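Local structure of DNA-binding protein HU (Thermus thermophilus HB8, 5EKA) at the interface of chains A and B. The protein binds and wraps DNA as a homodimeric bacterial histone-like protein, stabilising it against denaturation under extreme conditions. Coordinates in Å, arbitrary orientation; residue numbers count along the deposited sequence, not the author numbering. Chains: chain A/B, DNA-binding protein HU.

Contact 1: the interface of chains A and B. Residues chain A 15, 19, 21, 25-26, 29; chain B 15, 19, 21, 25-26, 29.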
loop_
_atom_site.group_PDB
_atom_site.type_symbol
_atom_site.label_atom_id
_atom_site.label_comp_id
_atom_site.label_asym_id
_atom_site.label_seq_id
_atom_site.Cartn_x
_atom_site.Cartn_y
_atom_site.Cartn_z
ATOM N N VAL A 15 -1.018 2.335 14.760
ATOM C CA VAL A 15 0.313 2.923 14.602
ATOM C C VAL A 15 0.625 3.934 15.714
ATOM O O VAL A 15 1.736 3.948 16.251
ATOM C CB VAL A 15 0.523 3.573 13.202
ATOM C CG1 VAL A 15 1.887 4.263 13.158
ATOM C CG2 VAL A 15 0.445 2.563 12.064
ATOM N N THR A 19 3.911 3.218 18.146
ATOM C CA THR A 19 5.025 4.173 18.063
ATOM C C THR A 19 5.062 5.161 19.227
ATOM O O THR A 19 6.084 5.852 19.440
ATOM C CB THR A 19 4.951 5.022 16.782
ATOM O OG1 THR A 19 3.724 5.774 16.747
ATOM C CG2 THR A 19 5.076 4.149 15.583
ATOM N N LEU A 21 3.443 7.871 19.114
ATOM C CA LEU A 21 3.319 9.184 18.502
ATOM C C LEU A 21 1.867 9.642 18.550
ATOM O O LEU A 21 0.966 8.835 18.754
ATOM C CB LEU A 21 3.896 9.183 17.092
ATOM C CG LEU A 21 5.402 8.844 17.080
ATOM C CD1 LEU A 21 5.863 8.342 15.713
ATOM C CD2 LEU A 21 6.248 10.023 17.573
ATOM N N ASP A 25 -0.693 13.376 14.467
ATOM C CA ASP A 25 0.520 13.351 13.654
ATOM C C ASP A 25 0.514 12.132 12.764
ATOM O O ASP A 25 0.854 12.227 11.599
ATOM C CB ASP A 25 1.795 13.373 14.531
ATOM C CG ASP A 25 2.073 14.758 15.183
ATOM O OD1 ASP A 25 1.451 15.783 14.806
ATOM O OD2 ASP A 25 2.946 14.833 16.082
ATOM N N VAL A 26 0.100 10.997 13.305
ATOM C CA VAL A 26 0.057 9.747 12.513
ATOM C C VAL A 26 -0.979 9.930 11.409
ATOM O O VAL A 26 -0.775 9.540 10.293
ATOM C CB VAL A 26 -0.297 8.522 13.409
ATOM C CG1 VAL A 26 -0.459 7.276 12.580
ATOM C CG2 VAL A 26 0.780 8.322 14.496
ATOM N N MET A 29 0.493 11.969 8.674
ATOM C CA MET A 29 1.519 11.190 7.973
ATOM C C MET A 29 0.931 10.196 6.976
ATOM O O MET A 29 1.392 10.126 5.825
ATOM C CB MET A 29 2.451 10.511 8.981
ATOM C CG MET A 29 3.328 11.476 9.748
ATOM S SD MET A 29 4.321 10.510 10.900
ATOM C CE MET A 29 5.145 11.826 11.772
ATOM N N VAL B 15 7.279 12.782 2.825
ATOM C CA VAL B 15 6.262 12.951 3.863
ATOM C C VAL B 15 6.748 13.868 4.994
ATOM O O VAL B 15 5.998 14.724 5.469
ATOM C CB VAL B 15 5.759 11.594 4.442
ATOM C CG1 VAL B 15 4.790 11.858 5.595
ATOM C CG2 VAL B 15 5.061 10.730 3.400
ATOM N N THR B 19 4.601 17.336 5.763
ATOM C CA THR B 19 3.921 17.426 7.063
ATOM C C THR B 19 4.658 18.306 8.071
ATOM O O THR B 19 4.082 18.694 9.113
ATOM C CB THR B 19 3.774 16.045 7.724
ATOM O OG1 THR B 19 5.068 15.454 7.947
ATOM C CG2 THR B 19 2.922 15.163 6.881
ATOM N N LEU B 21 6.903 17.107 9.942
ATOM C CA LEU B 21 7.206 16.230 11.061
ATOM C C LEU B 21 8.630 15.702 10.932
ATOM O O LEU B 21 9.221 15.763 9.859
ATOM C CB LEU B 21 6.170 15.120 11.178
ATOM C CG LEU B 21 4.753 15.674 11.440
ATOM C CD1 LEU B 21 3.668 14.670 11.055
ATOM C CD2 LEU B 21 4.596 16.161 12.885
ATOM N N ASP B 25 10.509 10.324 13.102
ATOM C CA ASP B 25 9.142 9.978 13.483
ATOM C C ASP B 25 8.408 9.409 12.294
ATOM O O ASP B 25 7.701 8.428 12.427
ATOM C CB ASP B 25 8.382 11.200 14.054
ATOM C CG ASP B 25 8.846 11.605 15.483
ATOM O OD1 ASP B 25 9.576 10.840 16.163
ATOM O OD2 ASP B 25 8.459 12.703 15.950
ATOM N N VAL B 26 8.600 10.007 11.128
ATOM C CA VAL B 26 7.925 9.524 9.904
ATOM C C VAL B 26 8.458 8.129 9.598
ATOM O O VAL B 26 7.728 7.248 9.235
ATOM C CB VAL B 26 8.170 10.487 8.704
ATOM C CG1 VAL B 26 7.585 9.929 7.434
ATOM C CG2 VAL B 26 7.589 11.884 9.009
ATOM N N MET B 29 6.811 5.667 11.841
ATOM C CA MET B 29 5.402 5.520 11.465
ATOM C C MET B 29 5.203 4.615 10.253
ATOM O O MET B 29 4.343 3.719 10.282
ATOM C CB MET B 29 4.758 6.895 11.268
ATOM C CG MET B 29 4.610 7.690 12.547
ATOM S SD MET B 29 3.874 9.278 12.119
ATOM C CE MET B 29 3.927 10.078 13.708
HETATM O O HOH W 1 5.549 13.399 15.586
#

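Contact 2: the interface of chains A and B. Residues chain A 34, 49, 52, 55, 84; chain B 34, 49, 52, 55, 84.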
loop_
_atom_site.group_PDB
_atom_site.type_symbol
_atom_site.label_atom_id
_atom_site.label_comp_id
_atom_site.label_asym_id
_atom_site.label_seq_id
_atom_site.Cartn_x
_atom_site.Cartn_y
_atom_site.Cartn_z
ATOM N N LEU A 34 -0.076 8.361 1.472
ATOM C CA LEU A 34 -0.914 7.919 0.370
ATOM C C LEU A 34 -0.975 8.919 -0.759
ATOM O O LEU A 34 -1.013 8.518 -1.931
ATOM C CB LEU A 34 -2.283 7.508 0.890
ATOM C CG LEU A 34 -2.215 6.355 1.898
ATOM C CD1 LEU A 34 -3.620 6.106 2.413
ATOM C CD2 LEU A 34 -1.579 5.106 1.307
ATOM N N LEU A 49 8.561 -0.593 -1.910
ATOM C CA LEU A 49 8.518 -0.564 -0.443
ATOM C C LEU A 49 9.208 -1.849 -0.017
ATOM O O LEU A 49 8.601 -2.913 0.042
ATOM C CB LEU A 49 7.089 -0.476 0.077
ATOM C CG LEU A 49 6.260 0.716 -0.382
ATOM C CD1 LEU A 49 4.867 0.658 0.189
ATOM C CD2 LEU A 49 6.980 1.976 0.086
ATOM N N PHE A 52 7.832 -5.180 1.624
ATOM C CA PHE A 52 6.366 -5.126 1.546
ATOM C C PHE A 52 5.891 -5.439 0.119
ATOM O O PHE A 52 5.341 -6.503 -0.138
ATOM C CB PHE A 52 5.838 -3.788 2.078
ATOM C CG PHE A 52 4.338 -3.685 2.085
ATOM C CD1 PHE A 52 3.597 -4.334 3.048
ATOM C CD2 PHE A 52 3.674 -2.961 1.109
ATOM C CE1 PHE A 52 2.213 -4.248 3.079
ATOM C CE2 PHE A 52 2.286 -2.847 1.127
ATOM C CZ PHE A 52 1.551 -3.505 2.109
ATOM N N PHE A 55 4.363 -0.921 -6.015
ATOM C CA PHE A 55 3.295 -0.417 -6.867
ATOM C C PHE A 55 3.867 0.069 -8.203
ATOM O O PHE A 55 4.960 0.641 -8.278
ATOM C CB PHE A 55 2.574 0.744 -6.192
ATOM C CG PHE A 55 1.913 0.404 -4.895
ATOM C CD1 PHE A 55 0.606 -0.041 -4.869
ATOM C CD2 PHE A 55 2.595 0.569 -3.671
ATOM C CE1 PHE A 55 -0.044 -0.290 -3.673
ATOM C CE2 PHE A 55 1.935 0.304 -2.492
ATOM C CZ PHE A 55 0.639 -0.155 -2.499
ATOM N N PHE A 84 -0.202 -3.689 -7.769
ATOM C CA PHE A 84 0.719 -3.981 -6.652
ATOM C C PHE A 84 1.263 -5.384 -6.804
ATOM O O PHE A 84 0.515 -6.315 -7.093
ATOM C CB PHE A 84 -0.048 -3.868 -5.364
ATOM C CG PHE A 84 0.718 -4.255 -4.152
ATOM C CD1 PHE A 84 1.714 -3.429 -3.639
ATOM C CD2 PHE A 84 0.376 -5.405 -3.477
ATOM C CE1 PHE A 84 2.379 -3.782 -2.488
ATOM C CE2 PHE A 84 1.031 -5.763 -2.310
ATOM C CZ PHE A 84 2.050 -4.971 -1.832
ATOM N N LEU B 34 3.371 -0.406 7.782
ATOM C CA LEU B 34 3.529 -1.604 6.976
ATOM C C LEU B 34 3.478 -2.873 7.792
ATOM O O LEU B 34 2.933 -3.882 7.324
ATOM C CB LEU B 34 4.776 -1.489 6.112
ATOM C CG LEU B 34 4.723 -0.298 5.147
ATOM C CD1 LEU B 34 6.052 -0.233 4.419
ATOM C CD2 LEU B 34 3.539 -0.374 4.196
ATOM N N LEU B 49 -8.321 1.172 2.584
ATOM C CA LEU B 49 -7.715 2.504 2.699
ATOM C C LEU B 49 -8.570 3.389 1.810
ATOM O O LEU B 49 -8.372 3.466 0.601
ATOM C CB LEU B 49 -6.252 2.496 2.273
ATOM C CG LEU B 49 -5.320 1.553 3.022
ATOM C CD1 LEU B 49 -3.918 1.634 2.478
ATOM C CD2 LEU B 49 -5.350 1.959 4.491
ATOM N N PHE B 52 -7.848 5.143 -1.668
ATOM C CA PHE B 52 -6.593 4.579 -2.183
ATOM C C PHE B 52 -6.829 3.173 -2.755
ATOM O O PHE B 52 -6.802 2.976 -3.964
ATOM C CB PHE B 52 -5.494 4.618 -1.113
ATOM C CG PHE B 52 -4.161 4.110 -1.590
ATOM C CD1 PHE B 52 -3.367 4.890 -2.402
ATOM C CD2 PHE B 52 -3.723 2.843 -1.247
ATOM C CE1 PHE B 52 -2.131 4.446 -2.848
ATOM C CE2 PHE B 52 -2.479 2.380 -1.670
ATOM C CZ PHE B 52 -1.685 3.181 -2.487
ATOM N N PHE B 55 -6.368 -3.920 0.384
ATOM C CA PHE B 55 -5.605 -5.160 0.379
ATOM C C PHE B 55 -6.450 -6.304 0.949
ATOM O O PHE B 55 -7.235 -6.134 1.888
ATOM C CB PHE B 55 -4.344 -5.016 1.223
ATOM C CG PHE B 55 -3.389 -3.967 0.750
ATOM C CD1 PHE B 55 -2.395 -4.280 -0.157
ATOM C CD2 PHE B 55 -3.457 -2.650 1.251
ATOM C CE1 PHE B 55 -1.459 -3.339 -0.548
ATOM C CE2 PHE B 55 -2.523 -1.725 0.839
ATOM C CZ PHE B 55 -1.557 -2.061 -0.079
ATOM N N PHE B 84 -4.001 -6.459 -4.035
ATOM C CA PHE B 84 -4.466 -5.066 -3.873
ATOM C C PHE B 84 -5.454 -4.736 -4.969
ATOM O O PHE B 84 -5.224 -5.055 -6.133
ATOM C CB PHE B 84 -3.275 -4.155 -3.968
ATOM C CG PHE B 84 -3.602 -2.706 -3.946
ATOM C CD1 PHE B 84 -3.995 -2.078 -2.767
ATOM C CD2 PHE B 84 -3.425 -1.957 -5.087
ATOM C CE1 PHE B 84 -4.246 -0.726 -2.756
ATOM C CE2 PHE B 84 -3.663 -0.592 -5.083
ATOM C CZ PHE B 84 -4.101 0.018 -3.930
HETATM O O HOH W 2 -2.981 -4.768 -8.022
HETATM O O HOH W 3 -2.050 -7.380 -6.109
#

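Contact 1: the interface of chains A and B
A:Leu21 reaches across the two-fold of the dimer to B:Asp25 and B:Met29, and every cross-chain contact has a twin with the chains exchanged. Its CG lies anti to its own carbonyl carbon (chi1 -62°), which sends both methyls toward helix 23-42 of the partner. From the backbone outward, CB and then CG face the terminal methyl CE of B:Met29, though the modelled place of that methyl is doubtful. The branches then part: CD1 packs 3.5 Å from CG of B:Met29, a tight fit, whereas CD2 rests 3.7 Å from the carboxylate carbon CG of B:Asp25. That methyl packs against the carboxylate group itself, about equally near its carbon and both oxygens.

B:Met29 is extended beyond CG and runs at about a right angle to A:Met29. The modelled SD atoms of A:Met29 and B:Met29 lie 1.8 Å apart, impossible for two unbonded thioethers. The two tips probably do not occupy these positions together, and contacts resting on SD or CE, including those of A:Leu21 CB and CG and of A:Val26 CG2, are correspondingly doubtful.

The polar evidence is firmer. Water 1 lies 3.0 Å from OD2 of A:Asp25 and equally far from OD2 of B:Asp25, and may ease repulsion between carboxylates whose OD2 atoms are 5.9 Å apart. Within chain A, the OG1 hydroxyl of A:Thr19 donates to A:Val15 O at 2.7 Å, tilted 33° from the carbonyl plane, and accepts from A:Leu21 N, which is likely to fix A:Leu21 just after the end of helix 8-19. The site closes the helical end of the HU homodimer with mainly apolar packing.

Contact 2: the interface of chains A and B
B:Leu34 and A:Phe52 meet in the phenylalanine-rich core of the HU dimer, the fold of the bacterial histone-like family, where helix 23-42 of one chain packs on the sheet region of the other. The interface is two-fold symmetric, so each cross-chain pair occurs twice.

Methyl-on-ring packing comes first. B:Leu34 CD2 stands over the centre of the A:Phe52 ring, 3.9 Å from its centroid, in a CH-pi contact. CG of A:Phe52 is anti to the backbone N (chi1 -177°), which carries the ring out toward the partner, and its CZ meets CE1 of B:Phe55 tip to tip at 4.0 Å. An alanine in place of A:Phe52 would probably leave the methyl of B:Leu34 without its aromatic face and open a gap at the tip of B:Phe55.

Ring-on-ring contacts form the second class. A:Phe55 points its CE1 edge at the face of B:Phe84, with centroids 5.3 Å apart and planes at 83°, an edge-to-face pair. Within chain A, CD1 of A:Phe84 sits over the centre of the A:Phe55 ring, 3.5 Å above its plane, while A:Leu49 CD1 lies in plane at the edge of that ring; together they probably limit its rotation. The tips of A:Phe55 and B:Phe55 converge, CZ to CZ, at 3.8 Å.

Aliphatic contact is represented by CB of A:Phe84 and CB of B:Phe84, 3.5 Å apart.

Polar linkage between the chains runs through water here. Water 2 lies 3.0 Å from A:Phe84 N, with an angle of 153° at the hydrogen, and 2.9 Å from B:Phe84 O; water 3 joins the exchanged pair.

The C-alpha centres of contact 1 and contact 2 lie about 17 Å apart within one A-B interface. Helix 23-42 is common to both: A:Asp25, A:Val26 and A:Met29 serve contact 1 and A:Leu34, further along, serves contact 2, with chain B doing the same; no residue belongs to both. Contact 1 otherwise draws on helix 8-19 and the turn after it, contact 2 on strands 46-49, 53-60 and 79-86 and the loop between the first two, with A:Phe52. Each long helix touches the partner's helical part near its start and its sheet region farther on, tying the homodimer into one body from which the DNA-binding arms extend.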